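Local atomic coordinates of interleukin-20 receptor subunit beta (Homo sapiens, PDB entry 6DF3), a protein that pairs with IL20RA to form a cell-surface receptor for IL19, IL20 and IL24, or with IL22RA1 to form one for IL20 and IL24. Residues 1-13 with 17-29. The protein carries 1 engineered substitution. Numbering follows the deposited sequence.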
loop_
_atom_site.group_PDB
_atom_site.type_symbol
_atom_site.label_atom_id
_atom_site.label_comp_id
_atom_site.label_asym_id
_atom_site.label_seq_id
_atom_site.Cartn_x
_atom_site.Cartn_y
_atom_site.Cartn_z
ATOM N N LEU C 1 -41.984 7.150 11.582
ATOM C CA LEU C 1 -41.041 7.661 10.528
ATOM C C LEU C 1 -41.044 6.792 9.280
ATOM O O LEU C 1 -40.649 5.640 9.340
ATOM C CB LEU C 1 -39.589 7.786 11.027
ATOM C CG LEU C 1 -38.991 9.152 11.455
ATOM C CD1 LEU C 1 -37.471 9.096 11.340
ATOM C CD2 LEU C 1 -39.506 10.385 10.703
ATOM N N PRO C 2 -41.516 7.335 8.142
ATOM C CA PRO C 2 -41.258 6.748 6.811
ATOM C C PRO C 2 -39.785 6.394 6.572
ATOM O O PRO C 2 -38.912 7.192 6.935
ATOM C CB PRO C 2 -41.652 7.904 5.866
ATOM C CG PRO C 2 -42.765 8.633 6.609
ATOM C CD PRO C 2 -42.637 8.309 8.082
ATOM N N ALA C 3 -39.482 5.250 5.962
ATOM C CA ALA C 3 -38.073 5.004 5.543
ATOM C C ALA C 3 -37.720 5.850 4.327
ATOM O O ALA C 3 -38.603 6.234 3.553
ATOM C CB ALA C 3 -37.837 3.559 5.243
ATOM N N PRO C 4 -36.436 6.192 4.168
ATOM C CA PRO C 4 -36.025 6.921 2.951
ATOM C C PRO C 4 -36.188 6.043 1.702
ATOM O O PRO C 4 -36.029 4.843 1.811
ATOM C CB PRO C 4 -34.523 7.222 3.187
ATOM C CG PRO C 4 -34.173 6.632 4.524
ATOM C CD PRO C 4 -35.300 5.803 5.028
ATOM N N GLN C 5 -36.502 6.654 0.561
ATOM C CA GLN C 5 -36.841 5.983 -0.680
ATOM C C GLN C 5 -35.916 6.519 -1.764
ATOM O O GLN C 5 -35.177 7.479 -1.529
ATOM C CB GLN C 5 -38.309 6.249 -1.035
ATOM C CG GLN C 5 -39.364 5.634 -0.081
ATOM C CD GLN C 5 -39.222 4.110 0.100
ATOM O OE1 GLN C 5 -38.864 3.403 -0.837
ATOM N NE2 GLN C 5 -39.475 3.606 1.315
ATOM N N ASN C 6 -35.949 5.873 -2.933
ATOM C CA ASN C 6 -35.215 6.294 -4.125
ATOM C C ASN C 6 -33.683 6.319 -3.859
ATOM O O ASN C 6 -33.005 7.290 -4.066
ATOM C CB ASN C 6 -35.789 7.626 -4.638
ATOM C CG ASN C 6 -37.346 7.591 -4.753
ATOM O OD1 ASN C 6 -38.121 8.093 -3.886
ATOM N ND2 ASN C 6 -37.807 6.933 -5.805
ATOM N N LEU C 7 -33.166 5.220 -3.351
ATOM C CA LEU C 7 -31.757 5.104 -3.084
ATOM C C LEU C 7 -31.029 4.858 -4.361
ATOM O O LEU C 7 -31.447 3.977 -5.147
ATOM C CB LEU C 7 -31.447 3.918 -2.198
ATOM C CG LEU C 7 -31.545 4.241 -0.716
ATOM C CD1 LEU C 7 -32.941 4.651 -0.325
ATOM C CD2 LEU C 7 -31.097 3.059 0.082
ATOM N N SER C 8 -29.946 5.614 -4.559
ATOM C CA SER C 8 -29.036 5.364 -5.661
ATOM C C SER C 8 -27.580 5.788 -5.306
ATOM O O SER C 8 -27.362 6.536 -4.372
ATOM C CB SER C 8 -29.571 6.047 -6.955
ATOM O OG SER C 8 -29.281 7.437 -6.947
ATOM N N VAL C 9 -26.604 5.276 -6.047
ATOM C CA VAL C 9 -25.222 5.714 -5.929
ATOM C C VAL C 9 -24.818 6.477 -7.197
ATOM O O VAL C 9 -24.848 5.919 -8.257
ATOM C CB VAL C 9 -24.259 4.518 -5.700
ATOM C CG1 VAL C 9 -22.820 5.010 -5.560
ATOM C CG2 VAL C 9 -24.631 3.739 -4.422
ATOM N N LEU C 10 -24.393 7.722 -7.054
ATOM C CA LEU C 10 -23.644 8.448 -8.054
ATOM C C LEU C 10 -22.128 8.312 -7.778
ATOM O O LEU C 10 -21.623 8.810 -6.769
ATOM C CB LEU C 10 -24.033 9.918 -8.018
ATOM C CG LEU C 10 -23.287 10.872 -8.963
ATOM C CD1 LEU C 10 -23.625 10.467 -10.386
ATOM C CD2 LEU C 10 -23.720 12.306 -8.685
ATOM N N SER C 11 -21.429 7.644 -8.687
ATOM C CA SER C 11 -20.035 7.416 -8.562
ATOM C C SER C 11 -19.344 8.033 -9.748
ATOM O O SER C 11 -19.488 7.543 -10.856
ATOM C CB SER C 11 -19.674 5.933 -8.447
ATOM O OG SER C 11 -18.241 5.721 -8.546
ATOM N N THR C 12 -18.534 9.047 -9.438
ATOM C CA THR C 12 -17.820 9.889 -10.358
ATOM C C THR C 12 -16.323 9.870 -9.988
ATOM O O THR C 12 -15.982 10.247 -8.840
ATOM C CB THR C 12 -18.283 11.345 -10.187
ATOM O OG1 THR C 12 -19.669 11.402 -10.473
ATOM C CG2 THR C 12 -17.603 12.177 -11.199
ATOM N N ASN C 13 -15.472 9.488 -10.947
ATOM C CA ASN C 13 -13.981 9.425 -10.752
ATOM C C ASN C 13 -13.562 8.824 -9.364
ATOM O O ASN C 13 -12.890 9.474 -8.546
ATOM C CB ASN C 13 -13.403 10.815 -10.953
ATOM C CG ASN C 13 -13.385 11.213 -12.397
ATOM O OD1 ASN C 13 -13.305 10.369 -13.299
ATOM N ND2 ASN C 13 -13.506 12.497 -12.640
ATOM N N LEU C 17 -21.051 8.538 -3.955
ATOM C CA LEU C 17 -22.086 9.240 -3.202
ATOM C C LEU C 17 -23.368 8.418 -3.123
ATOM O O LEU C 17 -23.968 8.172 -4.132
ATOM C CB LEU C 17 -22.411 10.571 -3.910
ATOM C CG LEU C 17 -22.065 11.922 -3.333
ATOM C CD1 LEU C 17 -22.791 13.086 -4.082
ATOM C CD2 LEU C 17 -22.413 11.978 -1.858
ATOM N N LEU C 18 -23.788 7.995 -1.941
ATOM C CA LEU C 18 -25.106 7.381 -1.768
ATOM C C LEU C 18 -26.104 8.506 -1.569
ATOM O O LEU C 18 -25.727 9.517 -0.962
ATOM C CB LEU C 18 -25.117 6.430 -0.577
ATOM C CG LEU C 18 -26.460 5.759 -0.223
ATOM C CD1 LEU C 18 -26.812 4.819 -1.346
ATOM C CD2 LEU C 18 -26.355 5.029 1.098
ATOM N N MET C 19 -27.331 8.374 -2.116
ATOM C CA MET C 19 -28.356 9.500 -2.204
ATOM C C MET C 19 -29.706 8.895 -2.069
ATOM O O MET C 19 -29.884 7.751 -2.431
ATOM C CB MET C 19 -28.382 10.288 -3.524
ATOM C CG MET C 19 -27.041 10.953 -3.855
ATOM S SD MET C 19 -26.838 11.710 -5.509
ATOM C CE MET C 19 -27.824 10.602 -6.525
ATOM N N TRP C 20 -30.616 9.657 -1.493
ATOM C CA TRP C 20 -31.976 9.206 -1.266
ATOM C C TRP C 20 -32.869 10.451 -1.232
ATOM O O TRP C 20 -32.364 11.556 -1.125
ATOM C CB TRP C 20 -32.049 8.345 0.014
ATOM C CG TRP C 20 -31.472 9.008 1.243
ATOM C CD1 TRP C 20 -32.135 9.791 2.091
ATOM C CD2 TRP C 20 -30.125 8.934 1.741
ATOM N NE1 TRP C 20 -31.318 10.233 3.090
ATOM C CE2 TRP C 20 -30.071 9.721 2.906
ATOM C CE3 TRP C 20 -28.974 8.285 1.325
ATOM C CZ2 TRP C 20 -28.896 9.887 3.671
ATOM C CZ3 TRP C 20 -27.789 8.455 2.067
ATOM C CH2 TRP C 20 -27.769 9.244 3.242
ATOM N N SER C 21 -34.185 10.272 -1.340
ATOM C CA SER C 21 -35.118 11.375 -1.145
ATOM C C SER C 21 -35.256 11.656 0.359
ATOM O O SER C 21 -35.270 10.734 1.149
ATOM C CB SER C 21 -36.519 11.052 -1.665
ATOM O OG SER C 21 -36.456 10.522 -2.952
ATOM N N PRO C 22 -35.389 12.933 0.736
ATOM C CA PRO C 22 -35.504 13.213 2.149
ATOM C C PRO C 22 -36.835 12.763 2.714
ATOM O O PRO C 22 -37.857 12.840 2.035
ATOM C CB PRO C 22 -35.400 14.741 2.205
ATOM C CG PRO C 22 -35.908 15.191 0.881
ATOM C CD PRO C 22 -35.336 14.183 -0.059
ATOM N N VAL C 23 -36.813 12.320 3.954
ATOM C CA VAL C 23 -38.020 11.948 4.647
ATOM C C VAL C 23 -38.659 13.205 5.211
ATOM O O VAL C 23 -37.975 14.035 5.813
ATOM C CB VAL C 23 -37.728 10.942 5.755
ATOM C CG1 VAL C 23 -38.937 10.734 6.654
ATOM C CG2 VAL C 23 -37.267 9.643 5.102
ATOM N N ILE C 24 -39.975 13.310 5.017
ATOM C CA ILE C 24 -40.731 14.514 5.340
ATOM C C ILE C 24 -41.042 14.522 6.835
ATOM O O ILE C 24 -41.544 13.526 7.378
ATOM C CB ILE C 24 -42.024 14.630 4.463
ATOM C CG1 ILE C 24 -42.333 16.108 4.169
ATOM C CG2 ILE C 24 -43.260 13.925 5.061
ATOM C CD1 ILE C 24 -41.290 16.751 3.262
ATOM N N ALA C 25 -40.747 15.639 7.498
ATOM C CA ALA C 25 -40.961 15.759 8.940
ATOM C C ALA C 25 -41.098 17.219 9.377
ATOM O O ALA C 25 -40.278 17.718 10.164
ATOM C CB ALA C 25 -39.821 15.072 9.691
ATOM N N PRO C 26 -42.153 17.908 8.884
ATOM C CA PRO C 26 -42.323 19.307 9.305
ATOM C C PRO C 26 -42.330 19.369 10.840
ATOM O O PRO C 26 -42.973 18.532 11.461
ATOM C CB PRO C 26 -43.661 19.715 8.665
ATOM C CG PRO C 26 -43.830 18.776 7.511
ATOM C CD PRO C 26 -43.273 17.472 8.025
ATOM N N GLY C 27 -41.554 20.288 11.423
ATOM C CA GLY C 27 -41.197 20.235 12.853
ATOM C C GLY C 27 -39.696 20.205 13.135
ATOM O O GLY C 27 -39.089 21.271 13.323
ATOM N N GLU C 28 -39.113 18.988 13.127
ATOM C CA GLU C 28 -37.723 18.709 13.559
ATOM C C GLU C 28 -36.861 18.325 12.376
ATOM O O GLU C 28 -37.390 18.060 11.303
ATOM C CB GLU C 28 -37.718 17.629 14.668
ATOM C CG GLU C 28 -38.083 18.231 16.048
ATOM C CD GLU C 28 -38.684 17.244 17.057
ATOM O OE1 GLU C 28 -38.117 16.141 17.269
ATOM O OE2 GLU C 28 -39.733 17.583 17.647
ATOM N N THR C 29 -35.538 18.320 12.534
ATOM C CA THR C 29 -34.699 17.996 11.403
ATOM C C THR C 29 -34.327 16.533 11.468
ATOM O O THR C 29 -33.908 16.019 12.514
ATOM C CB THR C 29 -33.402 18.817 11.241
ATOM O OG1 THR C 29 -32.249 18.033 11.641
ATOM C CG2 THR C 29 -33.473 20.199 11.890
#
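The carbonyl oxygen of S8 takes the amide N of M19 at 2.9 Å and also receives a CA-H...O contact from L18 CA at 3.5 Å. The M19 carbonyl returns the bond to the S8 amide, and L10 and L17 repeat the two-way exchange, with L17 N 2.9 Å from L10 O. Between these hydrogen-bonded pairs sits the non-hydrogen-bonded pair V9 and L18, whose side chains cross at about a right angle, CG2 of V9 meeting CD1 of L18 at 3.9 Å. On the other face the methionine chain of M19 bends at its last torsion, chi3 -34°, and lays CE beside S8 OG at 3.5 Å and near L10 CB. The pairing is the antiparallel hairpin of strands 8-12 and 15-19 that opens the first fibronectin type III domain of this type II cytokine receptor; V9 and L18 face the sandwich interior, meeting L93 and F97, and V34, respectively. Toward the N-terminus of 1-13 the two segments stay close: the S21 amide donates to Q5 O, and S21 OG donates to N6 OD1 at 3.1 Å, arriving 33° out of the carbonyl plane. With an alanine at S21, the N6 side-chain amide is likely to lose this tether and be freer to turn. P4 CB packs obliquely on the indole of W20, 3.7 Å from CD1, and the ring meets Y32 edge-to-face. Farther along, V23 sets CG1 anti to its N (chi1 170°), which brings that methyl to P2 CB and L1 CD2 and leaves CG2 over the backbone of P2 to P4.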